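Local coordinates for avidin (PDB 4U46), which binds biotin in its natural form and, as this mutant, probably serves as an artificial receptor for small molecules, at residues Gln65-Phe70 / Thr84-Ile89; Val96-Trp101 / Tyr121-Arg126. One frame throughout, in Å; residues are numbered along the deposited sequence.

How the contacts relate
Contacts 1 and 2 are two strand pairings in one eight-stranded antiparallel barrel, and their centres lie about 9 Å apart. Contact 1 pairs strands 67-73 and 80-89, a hairpin; contact 2 pairs 95-104 with 117-126. Strands 80-89 and 95-104 are themselves neighbours and carry the sheet from one contact to the other through probable hydrogen bonds from M100 N to T84 O and from V96 N to F88 O. Contact 1 is buried, contact 2 partly so. Both set a threonine hydroxyl on a backbone carbonyl; contact 1 adds two glutamine side chains, contact 2 aliphatic pairs and the indole edge of W101. Both touch the second subunit, while contact 2 also meets the third and fourth.

Contact 1. Residues Gln65-Phe70 / Thr84-Ile89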
loop_
_atom_site.group_PDB
_atom_site.type_symbol
_atom_site.label_atom_id
_atom_site.label_comp_id
_atom_site.label_asym_id
_atom_site.label_seq_id
_atom_site.Cartn_x
_atom_site.Cartn_y
_atom_site.Cartn_z
ATOM N N GLN A 65 -2.518 -2.924 -23.910
ATOM C CA GLN A 65 -1.869 -2.306 -22.751
ATOM C C GLN A 65 -2.059 -3.225 -21.529
ATOM O O GLN A 65 -2.890 -2.937 -20.626
ATOM C CB GLN A 65 -2.436 -0.914 -22.496
ATOM C CG GLN A 65 -2.247 0.055 -23.651
ATOM C CD GLN A 65 -2.829 1.437 -23.344
ATOM O OE1 GLN A 65 -2.118 2.431 -23.227
ATOM N NE2 GLN A 65 -4.120 1.476 -23.135
ATOM N N PRO A 66 -1.348 -4.354 -21.528
ATOM C CA PRO A 66 -1.697 -5.369 -20.513
ATOM C C PRO A 66 -1.180 -5.067 -19.106
ATOM O O PRO A 66 -0.151 -4.405 -18.929
ATOM C CB PRO A 66 -1.072 -6.658 -21.063
ATOM C CG PRO A 66 0.073 -6.196 -21.921
ATOM C CD PRO A 66 -0.344 -4.847 -22.481
ATOM N N THR A 67 -1.921 -5.557 -18.104
ATOM C CA THR A 67 -1.400 -5.598 -16.769
ATOM C C THR A 67 -0.313 -6.700 -16.630
ATOM O O THR A 67 -0.222 -7.646 -17.445
ATOM C CB THR A 67 -2.503 -5.796 -15.729
ATOM O OG1 THR A 67 -3.050 -7.134 -15.803
ATOM C CG2 THR A 67 -3.616 -4.783 -15.917
ATOM N N PHE A 68 0.464 -6.601 -15.566
ATOM C CA PHE A 68 1.482 -7.591 -15.270
ATOM C C PHE A 68 1.887 -7.543 -13.817
ATOM O O PHE A 68 1.549 -6.594 -13.058
ATOM C CB PHE A 68 2.691 -7.359 -16.141
ATOM C CG PHE A 68 3.330 -6.040 -15.885
ATOM C CD1 PHE A 68 4.299 -5.903 -14.894
ATOM C CD2 PHE A 68 2.962 -4.933 -16.618
ATOM C CE1 PHE A 68 4.856 -4.661 -14.616
ATOM C CE2 PHE A 68 3.558 -3.702 -16.374
ATOM C CZ PHE A 68 4.481 -3.567 -15.359
ATOM N N GLY A 69 2.560 -8.624 -13.409
ATOM C CA GLY A 69 3.242 -8.679 -12.121
ATOM C C GLY A 69 4.561 -9.456 -12.196
ATOM O O GLY A 69 4.740 -10.274 -13.069
ATOM N N PHE A 70 5.506 -9.159 -11.305
ATOM C CA PHE A 70 6.674 -9.972 -11.147
ATOM C C PHE A 70 7.241 -9.861 -9.729
ATOM O O PHE A 70 6.958 -8.923 -8.964
ATOM C CB PHE A 70 7.759 -9.689 -12.222
ATOM C CG PHE A 70 8.264 -8.222 -12.278
ATOM C CD1 PHE A 70 9.338 -7.795 -11.485
ATOM C CD2 PHE A 70 7.720 -7.329 -13.187
ATOM C CE1 PHE A 70 9.804 -6.462 -11.555
ATOM C CE2 PHE A 70 8.230 -6.030 -13.309
ATOM C CZ PHE A 70 9.267 -5.611 -12.484
ATOM N N THR A 84 3.675 -4.681 -9.554
ATOM C CA THR A 84 2.533 -4.843 -10.403
ATOM C C THR A 84 2.190 -3.535 -11.084
ATOM O O THR A 84 2.416 -2.428 -10.526
ATOM C CB THR A 84 1.329 -5.450 -9.718
ATOM O OG1 THR A 84 0.420 -5.938 -10.739
ATOM C CG2 THR A 84 0.605 -4.454 -8.863
ATOM N N GLY A 85 1.717 -3.634 -12.313
ATOM C CA GLY A 85 1.419 -2.419 -13.051
ATOM C C GLY A 85 0.804 -2.660 -14.398
ATOM O O GLY A 85 0.210 -3.702 -14.661
ATOM N N GLN A 86 0.973 -1.675 -15.279
ATOM C CA GLN A 86 0.415 -1.797 -16.604
ATOM C C GLN A 86 1.362 -1.165 -17.602
ATOM O O GLN A 86 2.028 -0.184 -17.299
ATOM C CB GLN A 86 -0.986 -1.185 -16.598
ATOM C CG GLN A 86 -1.815 -1.463 -17.838
ATOM C CD GLN A 86 -3.284 -1.031 -17.769
ATOM O OE1 GLN A 86 -3.825 -0.656 -16.730
ATOM N NE2 GLN A 86 -3.947 -1.126 -18.914
ATOM N N CYS A 87 1.416 -1.761 -18.776
ATOM C CA CYS A 87 2.235 -1.368 -19.901
ATOM C C CYS A 87 1.348 -0.462 -20.787
ATOM O O CYS A 87 0.454 -0.969 -21.475
ATOM C CB CYS A 87 2.604 -2.650 -20.649
ATOM S SG CYS A 87 4.012 -2.650 -21.791
ATOM N N PHE A 88 1.572 0.851 -20.703
ATOM C CA PHE A 88 0.798 1.836 -21.437
ATOM C C PHE A 88 1.537 2.328 -22.673
ATOM O O PHE A 88 2.782 2.357 -22.679
ATOM C CB PHE A 88 0.527 3.059 -20.587
ATOM C CG PHE A 88 -0.475 2.854 -19.503
ATOM C CD1 PHE A 88 -1.827 2.744 -19.796
ATOM C CD2 PHE A 88 -0.079 2.821 -18.175
ATOM C CE1 PHE A 88 -2.760 2.550 -18.797
ATOM C CE2 PHE A 88 -1.010 2.610 -17.158
ATOM C CZ PHE A 88 -2.353 2.500 -17.473
ATOM N N ILE A 89 0.772 2.658 -23.718
ATOM C CA ILE A 89 1.236 3.589 -24.769
ATOM C C ILE A 89 0.831 5.000 -24.339
ATOM O O ILE A 89 -0.325 5.274 -24.158
ATOM C CB ILE A 89 0.585 3.257 -26.142
ATOM C CG1 ILE A 89 0.749 1.780 -26.492
ATOM C CG2 ILE A 89 1.144 4.161 -27.241
ATOM C CD1 ILE A 89 2.164 1.320 -26.514
#
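F68 O is gripped twice: T84 OG1 donates to it at 2.7 Å and G85 N at 3.1 Å, from opposite faces of the carbonyl plane. Threonine suits the place because its hydroxyl, anti to the backbone N (chi1 -162°), reaches the neighbouring strand. F68 N returns a bond to G85 O; P66 has no N-H to give, but its carbonyl accepts a nearly straight bond (170°) from C87 N. At Q65 side chains take over. Q86 NE2 reaches Q65 O at 2.7 Å, and the extended Q65 chain puts OE1 2.9 Å from I89 N, whose N-H meets an in-plane lone pair of OE1. The same OE1 sits at the edge of the F88 ring, 3.5 Å from CD1, with amide and ring planes 83° apart. An alanine in place of Q65 would probably leave I89 N without this acceptor and open a gap beside F88.

The F68 ring has G85 over one face, CE2 3.5 Å from G85 C; glycine suits because a CB would crowd CZ. C87, disulfide-bonded to C8, rests its CB against P66 CD. T67, T84, Q86 and F88, its ring touched by Q86 CG, lie on the other face, where T67 OG1 bonds to E78 O and Q86 OE1 to R104 of the second subunit. The side of F68 and C87 is thus apolar; the other, beside the F88 ring, offers that subunit hydroxyl and amide groups.

Contact 2. Residues Val96-Trp101 / Tyr121-Arg126; sequences VLKTMW and YNIFTR. Unlike the reference sequence in segment 121-126: Y121 (reference Ile).
W101 turns the edge of its indole to Y121: NE1 makes a weak hydrogen bond to Y121 O at 3.2 Å, the oxygen lying near the ring plane. The F124 ring likewise meets T99 at its edge, with OG1 near the ring plane and 3.8 Å from CE2, while L97 CB comes up obliquely. Elsewhere in the chain, F83 meets the W101 ring with planes at about 55°, and W14 touches F124. The T99 hydroxyl donates to N122 O at 2.9 Å, from above the carbonyl plane; T99 N reaches the same oxygen nearly along the C=O axis, so threonine holds this carbonyl with two bonds.

These are neighbouring antiparallel strands of the avidin barrel, in which L97-F124 and T99-N122 are hydrogen-bonded pairs and side chains alternate between faces. L97 and F124 share one face, their CB atoms 3.9 Å apart. On the other, V96 CG2 meets I123 CG2 at 3.6 Å, a fit of branched aliphatic chains, and M100 CG packs on Y121 CB. Y121, where the reference sequence has isoleucine, stacks its ring on Y121 of the third subunit and hydrogen-bonds through OH to K98 of that subunit. K98 NZ salt-bridges D113 OD2 of the second subunit.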
loop_
_atom_site.group_PDB
_atom_site.type_symbol
_atom_site.label_atom_id
_atom_site.label_comp_id
_atom_site.label_asym_id
_atom_site.label_seq_id
_atom_site.Cartn_x
_atom_site.Cartn_y
_atom_site.Cartn_z
ATOM N N VAL A 96 5.324 3.074 -21.638
ATOM C CA VAL A 96 5.695 3.333 -20.280
ATOM C C VAL A 96 5.081 2.283 -19.315
ATOM O O VAL A 96 3.910 1.908 -19.447
ATOM C CB VAL A 96 5.281 4.754 -19.865
ATOM C CG1 VAL A 96 3.828 4.972 -20.034
ATOM C CG2 VAL A 96 5.638 5.025 -18.438
ATOM N N LEU A 97 5.907 1.757 -18.425
ATOM C CA LEU A 97 5.422 0.885 -17.353
ATOM C C LEU A 97 5.156 1.697 -16.106
ATOM O O LEU A 97 6.066 2.285 -15.523
ATOM C CB LEU A 97 6.421 -0.220 -17.074
ATOM C CG LEU A 97 7.034 -0.990 -18.241
ATOM C CD1 LEU A 97 7.878 -2.121 -17.647
ATOM C CD2 LEU A 97 5.920 -1.545 -19.082
ATOM N N LYS A 98 3.886 1.776 -15.711
ATOM C CA LYS A 98 3.509 2.389 -14.467
ATOM C C LYS A 98 3.332 1.247 -13.474
ATOM O O LYS A 98 2.503 0.367 -13.745
ATOM C CB LYS A 98 2.175 3.123 -14.598
ATOM C CG LYS A 98 2.154 4.175 -15.702
ATOM C CD LYS A 98 2.885 5.430 -15.334
ATOM C CE LYS A 98 1.951 6.585 -15.002
ATOM N NZ LYS A 98 1.580 6.589 -13.558
ATOM N N THR A 99 4.158 1.238 -12.420
ATOM C CA THR A 99 4.170 0.162 -11.395
ATOM C C THR A 99 4.053 0.658 -9.977
ATOM O O THR A 99 4.377 1.815 -9.635
ATOM C CB THR A 99 5.455 -0.745 -11.457
ATOM O OG1 THR A 99 6.600 -0.036 -10.950
ATOM C CG2 THR A 99 5.736 -1.158 -12.875
ATOM N N MET A 100 3.535 -0.223 -9.134
ATOM C CA MET A 100 3.653 -0.090 -7.720
ATOM C C MET A 100 4.219 -1.402 -7.140
ATOM O O MET A 100 4.143 -2.429 -7.788
ATOM C CB MET A 100 2.319 0.271 -7.113
ATOM C CG MET A 100 1.886 1.655 -7.626
ATOM S SD MET A 100 0.653 2.315 -6.572
ATOM C CE MET A 100 1.554 2.636 -5.093
ATOM N N TRP A 101 4.892 -1.291 -6.009
ATOM C CA TRP A 101 5.680 -2.410 -5.429
ATOM C C TRP A 101 5.471 -2.495 -3.946
ATOM O O TRP A 101 5.116 -1.511 -3.281
ATOM C CB TRP A 101 7.193 -2.353 -5.807
ATOM C CG TRP A 101 7.937 -1.058 -5.496
ATOM C CD1 TRP A 101 8.295 -0.037 -6.401
ATOM C CD2 TRP A 101 8.425 -0.646 -4.233
ATOM N NE1 TRP A 101 8.967 0.947 -5.742
ATOM C CE2 TRP A 101 9.028 0.635 -4.412
ATOM C CE3 TRP A 101 8.356 -1.185 -2.943
ATOM C CZ2 TRP A 101 9.650 1.320 -3.346
ATOM C CZ3 TRP A 101 8.939 -0.469 -1.881
ATOM C CH2 TRP A 101 9.553 0.793 -2.114
ATOM N N TYR A 121 6.541 3.125 -5.645
ATOM C CA TYR A 121 6.180 3.125 -7.043
ATOM C C TYR A 121 7.410 3.267 -7.935
ATOM O O TYR A 121 8.469 3.640 -7.437
ATOM C CB TYR A 121 5.176 4.212 -7.281
ATOM C CG TYR A 121 5.683 5.601 -6.868
ATOM C CD1 TYR A 121 5.545 6.028 -5.559
ATOM C CD2 TYR A 121 6.238 6.469 -7.778
ATOM C CE1 TYR A 121 5.967 7.298 -5.161
ATOM C CE2 TYR A 121 6.697 7.747 -7.380
ATOM C CZ TYR A 121 6.542 8.158 -6.076
ATOM O OH TYR A 121 6.940 9.448 -5.612
ATOM N N ASN A 122 7.297 2.894 -9.205
ATOM C CA ASN A 122 8.351 3.155 -10.200
ATOM C C ASN A 122 7.706 3.355 -11.571
ATOM O O ASN A 122 6.651 2.762 -11.869
ATOM C CB ASN A 122 9.366 2.016 -10.272
ATOM C CG ASN A 122 10.492 2.174 -9.298
ATOM O OD1 ASN A 122 10.636 1.359 -8.407
ATOM N ND2 ASN A 122 11.276 3.259 -9.430
ATOM N N ILE A 123 8.321 4.228 -12.370
ATOM C CA ILE A 123 7.926 4.450 -13.725
ATOM C C ILE A 123 9.128 4.067 -14.620
ATOM O O ILE A 123 10.219 4.534 -14.419
ATOM C CB ILE A 123 7.460 5.904 -13.921
ATOM C CG1 ILE A 123 6.302 6.235 -12.977
ATOM C CG2 ILE A 123 7.128 6.142 -15.390
ATOM C CD1 ILE A 123 5.861 7.681 -13.057
ATOM N N PHE A 124 8.927 3.202 -15.595
ATOM C CA PHE A 124 9.992 2.671 -16.414
ATOM C C PHE A 124 9.715 3.071 -17.860
ATOM O O PHE A 124 8.556 3.040 -18.312
ATOM C CB PHE A 124 10.037 1.116 -16.387
ATOM C CG PHE A 124 10.405 0.520 -15.078
ATOM C CD1 PHE A 124 11.734 0.334 -14.739
ATOM C CD2 PHE A 124 9.404 0.104 -14.170
ATOM C CE1 PHE A 124 12.076 -0.216 -13.508
ATOM C CE2 PHE A 124 9.738 -0.498 -12.956
ATOM C CZ PHE A 124 11.070 -0.645 -12.612
ATOM N N THR A 125 10.771 3.418 -18.590
ATOM C CA THR A 125 10.682 3.688 -20.030
ATOM C C THR A 125 11.806 2.919 -20.666
ATOM O O THR A 125 12.750 2.533 -19.983
ATOM C CB THR A 125 10.855 5.202 -20.383
ATOM O OG1 THR A 125 12.026 5.722 -19.734
ATOM C CG2 THR A 125 9.683 5.968 -19.944
ATOM N N ARG A 126 11.679 2.670 -21.964
ATOM C CA ARG A 126 12.595 1.800 -22.655
ATOM C C ARG A 126 14.002 2.327 -22.667
ATOM O O ARG A 126 14.224 3.546 -22.726
ATOM C CB ARG A 126 12.144 1.532 -24.074
ATOM C CG ARG A 126 11.112 0.458 -24.173
ATOM C CD ARG A 126 11.092 -0.139 -25.552
ATOM N NE ARG A 126 10.028 -1.117 -25.666
ATOM C CZ ARG A 126 10.098 -2.345 -25.182
ATOM N NH1 ARG A 126 11.196 -2.761 -24.552
ATOM N NH2 ARG A 126 9.071 -3.154 -25.337
#